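Local coordinates for glycoside hydrolase family protein (Novosphingobium sp. PP1Y, PDB 6Q2F) that probably releases terminal alpha-L-rhamnose by hydrolysing alpha-L-rhamnosides, as a glycoside hydrolase, at residues Trp61-Ile71 with Arg102-Ala113. Numbering follows the deposited sequence.
Sequences WMNGNITKDGI and RLVYMTPEWKDA
The backbone of L103 meets that of G64 through one nearly straight hydrogen bond, L103 N to G64 O at 2.9 Å, just where 61-71 leaves strand 56-62 through a type I' turn, M62 to N65. The setting is a beta/alpha barrel, built largely of parallel strands, and the contact illustrates how the loop after one strand is fastened to the loop and helix that follow the next. R102, extended from CG to NE, passes alongside the turn and gives NH1 to N63 O, 3.0 Å away and at the edge of the guanidinium, while N63 OD1 lies over one face of that group without bonding to it. R102 NH1 also donates to T95 O, whereas N63 OD1 takes its hydrogen bond from T95 N. Deeper in, the edge of the W61 six-membered ring points at the face of the W110 five-membered ring in an offset edge-to-face pair, planes 71° apart. W110 reaches W61 because its chi1 of -172° sets CG opposite the backbone nitrogen, and its NE1 donates a hydrogen bond to D90 OD1 on strand 85-91. I66 packs against both rings, its CG2 over a face of W61 and its CD1 3.7 Å from W110 CD1; L103 CD1 presses tightly on I66 CB. On helix 108-124, about one turn on from W110, A113 CB sits among I66 CG2, I71 CD1 and W61 CH2. At the exposed margin the bent chain of K68 carries NZ to the syn side of D112 OD2, a 2.6 Å salt bridge whose nitrogen stands 30° out of the carboxylate plane.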
# COMPACT_ATOMS: atom_id res chain seq x y z
N TRP A 61 16.76 12.83 -5.12
CA TRP A 61 17.52 13.89 -5.77
C TRP A 61 16.52 14.83 -6.44
O TRP A 61 15.87 14.46 -7.41
CB TRP A 61 18.48 13.31 -6.80
CG TRP A 61 19.68 12.62 -6.22
CD1 TRP A 61 19.93 12.37 -4.92
CD2 TRP A 61 20.79 12.09 -6.96
NE1 TRP A 61 21.13 11.72 -4.78
CE2 TRP A 61 21.68 11.53 -6.03
CE3 TRP A 61 21.10 12.01 -8.33
CZ2 TRP A 61 22.89 10.94 -6.41
CZ3 TRP A 61 22.29 11.44 -8.70
CH2 TRP A 61 23.17 10.90 -7.74
N MSE A 62 16.38 16.04 -5.90
CA MSE A 62 15.30 16.93 -6.30
C MSE A 62 15.66 17.78 -7.54
O MSE A 62 16.36 18.78 -7.42
CB MSE A 62 14.92 17.87 -5.14
CG MSE A 62 14.32 17.19 -3.90
SE MSE A 62 12.97 15.86 -4.30
CE MSE A 62 11.78 17.12 -5.21
N ASN A 63 15.18 17.36 -8.72
CA ASN A 63 15.21 18.21 -9.92
C ASN A 63 16.64 18.67 -10.25
O ASN A 63 16.88 19.84 -10.52
CB ASN A 63 14.28 19.41 -9.73
CG ASN A 63 13.95 20.14 -11.02
OD1 ASN A 63 13.36 21.22 -10.98
ND2 ASN A 63 14.30 19.55 -12.17
N GLY A 64 17.58 17.73 -10.25
CA GLY A 64 18.94 18.07 -10.60
C GLY A 64 19.74 18.79 -9.52
O GLY A 64 20.92 19.09 -9.75
N ASN A 65 19.15 19.08 -8.36
CA ASN A 65 19.88 19.72 -7.26
C ASN A 65 20.77 18.69 -6.57
O ASN A 65 20.41 18.08 -5.56
CB ASN A 65 18.89 20.34 -6.27
CG ASN A 65 18.33 21.66 -6.78
OD1 ASN A 65 19.07 22.61 -6.98
ND2 ASN A 65 17.02 21.72 -6.98
N ILE A 66 21.97 18.51 -7.12
CA ILE A 66 22.84 17.38 -6.77
C ILE A 66 24.28 17.85 -6.81
O ILE A 66 24.71 18.47 -7.78
CB ILE A 66 22.69 16.22 -7.77
CG1 ILE A 66 21.23 15.79 -7.94
CG2 ILE A 66 23.58 15.05 -7.38
CD1 ILE A 66 20.93 15.25 -9.36
N THR A 67 25.05 17.52 -5.77
CA THR A 67 26.50 17.68 -5.83
C THR A 67 27.15 16.48 -5.16
O THR A 67 26.59 15.88 -4.23
CB THR A 67 27.04 18.96 -5.17
OG1 THR A 67 26.81 18.90 -3.76
CG2 THR A 67 26.40 20.23 -5.74
N LYS A 68 28.37 16.15 -5.61
CA LYS A 68 29.14 15.11 -4.93
C LYS A 68 29.48 15.53 -3.50
O LYS A 68 29.47 14.69 -2.59
CB LYS A 68 30.40 14.80 -5.72
CG LYS A 68 30.13 13.84 -6.89
CD LYS A 68 31.05 14.12 -8.05
CE LYS A 68 32.18 13.13 -8.08
NZ LYS A 68 33.20 13.51 -9.07
N ASP A 69 29.79 16.81 -3.30
CA ASP A 69 30.09 17.28 -1.96
C ASP A 69 28.94 16.99 -1.01
O ASP A 69 29.16 16.52 0.11
CB ASP A 69 30.40 18.77 -1.99
CG ASP A 69 30.62 19.33 -0.60
OD1 ASP A 69 31.65 19.00 0.01
OD2 ASP A 69 29.76 20.08 -0.12
N GLY A 70 27.72 17.25 -1.46
CA GLY A 70 26.56 17.00 -0.62
C GLY A 70 26.28 15.52 -0.43
O GLY A 70 25.82 15.11 0.64
N ILE A 71 26.55 14.70 -1.45
CA ILE A 71 26.31 13.27 -1.36
C ILE A 71 27.16 12.67 -0.24
O ILE A 71 26.68 11.85 0.56
CB ILE A 71 26.61 12.60 -2.71
CG1 ILE A 71 25.55 12.98 -3.75
CG2 ILE A 71 26.72 11.08 -2.55
CD1 ILE A 71 25.90 12.54 -5.17
N ARG A 102 22.21 22.49 -12.46
CA ARG A 102 21.46 21.25 -12.28
C ARG A 102 22.15 20.10 -13.00
O ARG A 102 22.68 20.27 -14.10
CB ARG A 102 20.03 21.42 -12.81
CG ARG A 102 19.18 22.46 -12.06
CD ARG A 102 17.73 22.36 -12.54
NE ARG A 102 16.91 23.54 -12.26
CZ ARG A 102 16.10 23.67 -11.21
NH1 ARG A 102 15.99 22.70 -10.30
NH2 ARG A 102 15.38 24.77 -11.07
N LEU A 103 22.14 18.94 -12.37
CA LEU A 103 22.67 17.72 -12.97
C LEU A 103 21.51 16.99 -13.64
O LEU A 103 20.56 16.60 -12.97
CB LEU A 103 23.35 16.85 -11.92
CG LEU A 103 24.60 17.45 -11.26
CD1 LEU A 103 25.13 16.59 -10.13
CD2 LEU A 103 25.68 17.74 -12.27
N VAL A 104 21.60 16.82 -14.96
CA VAL A 104 20.51 16.22 -15.73
C VAL A 104 20.69 14.70 -15.77
O VAL A 104 21.77 14.20 -16.11
CB VAL A 104 20.44 16.82 -17.14
CG1 VAL A 104 19.39 16.10 -17.99
CG2 VAL A 104 20.12 18.31 -17.03
N TYR A 105 19.62 13.98 -15.46
CA TYR A 105 19.60 12.53 -15.38
C TYR A 105 20.34 11.86 -16.53
O TYR A 105 20.03 12.10 -17.70
CB TYR A 105 18.14 12.07 -15.36
CG TYR A 105 17.96 10.57 -15.26
CD1 TYR A 105 18.14 9.92 -14.05
CD2 TYR A 105 17.58 9.81 -16.35
CE1 TYR A 105 17.95 8.54 -13.93
CE2 TYR A 105 17.37 8.42 -16.23
CZ TYR A 105 17.58 7.82 -15.02
OH TYR A 105 17.41 6.47 -14.91
N MSE A 106 21.32 11.02 -16.18
CA MSE A 106 22.13 10.21 -17.09
C MSE A 106 23.11 10.97 -17.99
O MSE A 106 23.69 10.36 -18.87
CB MSE A 106 21.25 9.32 -18.00
CG MSE A 106 20.66 8.09 -17.25
SE MSE A 106 22.00 6.81 -16.60
CE MSE A 106 20.95 5.94 -15.16
N THR A 107 23.29 12.28 -17.79
CA THR A 107 24.41 12.96 -18.43
C THR A 107 25.71 12.61 -17.71
O THR A 107 25.68 12.15 -16.56
CB THR A 107 24.23 14.48 -18.41
OG1 THR A 107 24.12 14.92 -17.06
CG2 THR A 107 22.99 14.88 -19.21
N PRO A 108 26.86 12.81 -18.36
CA PRO A 108 28.14 12.49 -17.69
C PRO A 108 28.27 13.00 -16.26
O PRO A 108 28.61 12.22 -15.37
CB PRO A 108 29.17 13.13 -18.63
CG PRO A 108 28.54 12.85 -20.01
CD PRO A 108 27.07 13.11 -19.79
N GLU A 109 27.96 14.27 -15.99
CA GLU A 109 28.12 14.78 -14.63
C GLU A 109 27.15 14.12 -13.67
O GLU A 109 27.50 13.85 -12.52
CB GLU A 109 27.97 16.29 -14.60
CG GLU A 109 28.51 16.92 -13.29
CD GLU A 109 28.71 18.42 -13.38
OE1 GLU A 109 28.93 19.06 -12.32
OE2 GLU A 109 28.66 18.98 -14.50
N TRP A 110 25.92 13.87 -14.12
CA TRP A 110 24.97 13.12 -13.30
C TRP A 110 25.49 11.71 -13.04
O TRP A 110 25.44 11.21 -11.90
CB TRP A 110 23.60 13.07 -13.99
CG TRP A 110 22.53 12.48 -13.14
CD1 TRP A 110 21.62 13.17 -12.36
CD2 TRP A 110 22.24 11.09 -12.96
NE1 TRP A 110 20.79 12.28 -11.71
CE2 TRP A 110 21.15 11.00 -12.06
CE3 TRP A 110 22.79 9.91 -13.46
CZ2 TRP A 110 20.60 9.77 -11.66
CZ3 TRP A 110 22.24 8.67 -13.06
CH2 TRP A 110 21.15 8.62 -12.17
N LYS A 111 25.99 11.04 -14.08
CA LYS A 111 26.43 9.66 -13.90
C LYS A 111 27.62 9.60 -12.96
O LYS A 111 27.72 8.68 -12.14
CB LYS A 111 26.75 9.01 -15.26
CG LYS A 111 25.50 8.77 -16.10
CD LYS A 111 25.77 7.98 -17.38
CE LYS A 111 26.83 8.60 -18.28
NZ LYS A 111 27.03 7.70 -19.47
N ASP A 112 28.52 10.58 -13.05
CA ASP A 112 29.65 10.61 -12.14
C ASP A 112 29.20 10.86 -10.71
O ASP A 112 29.75 10.28 -9.77
CB ASP A 112 30.65 11.67 -12.59
CG ASP A 112 31.99 11.52 -11.91
OD1 ASP A 112 32.54 10.39 -11.94
OD2 ASP A 112 32.48 12.50 -11.33
N ALA A 113 28.17 11.70 -10.53
CA ALA A 113 27.61 11.86 -9.19
C ALA A 113 27.05 10.54 -8.67
O ALA A 113 27.32 10.16 -7.53
CB ALA A 113 26.52 12.93 -9.20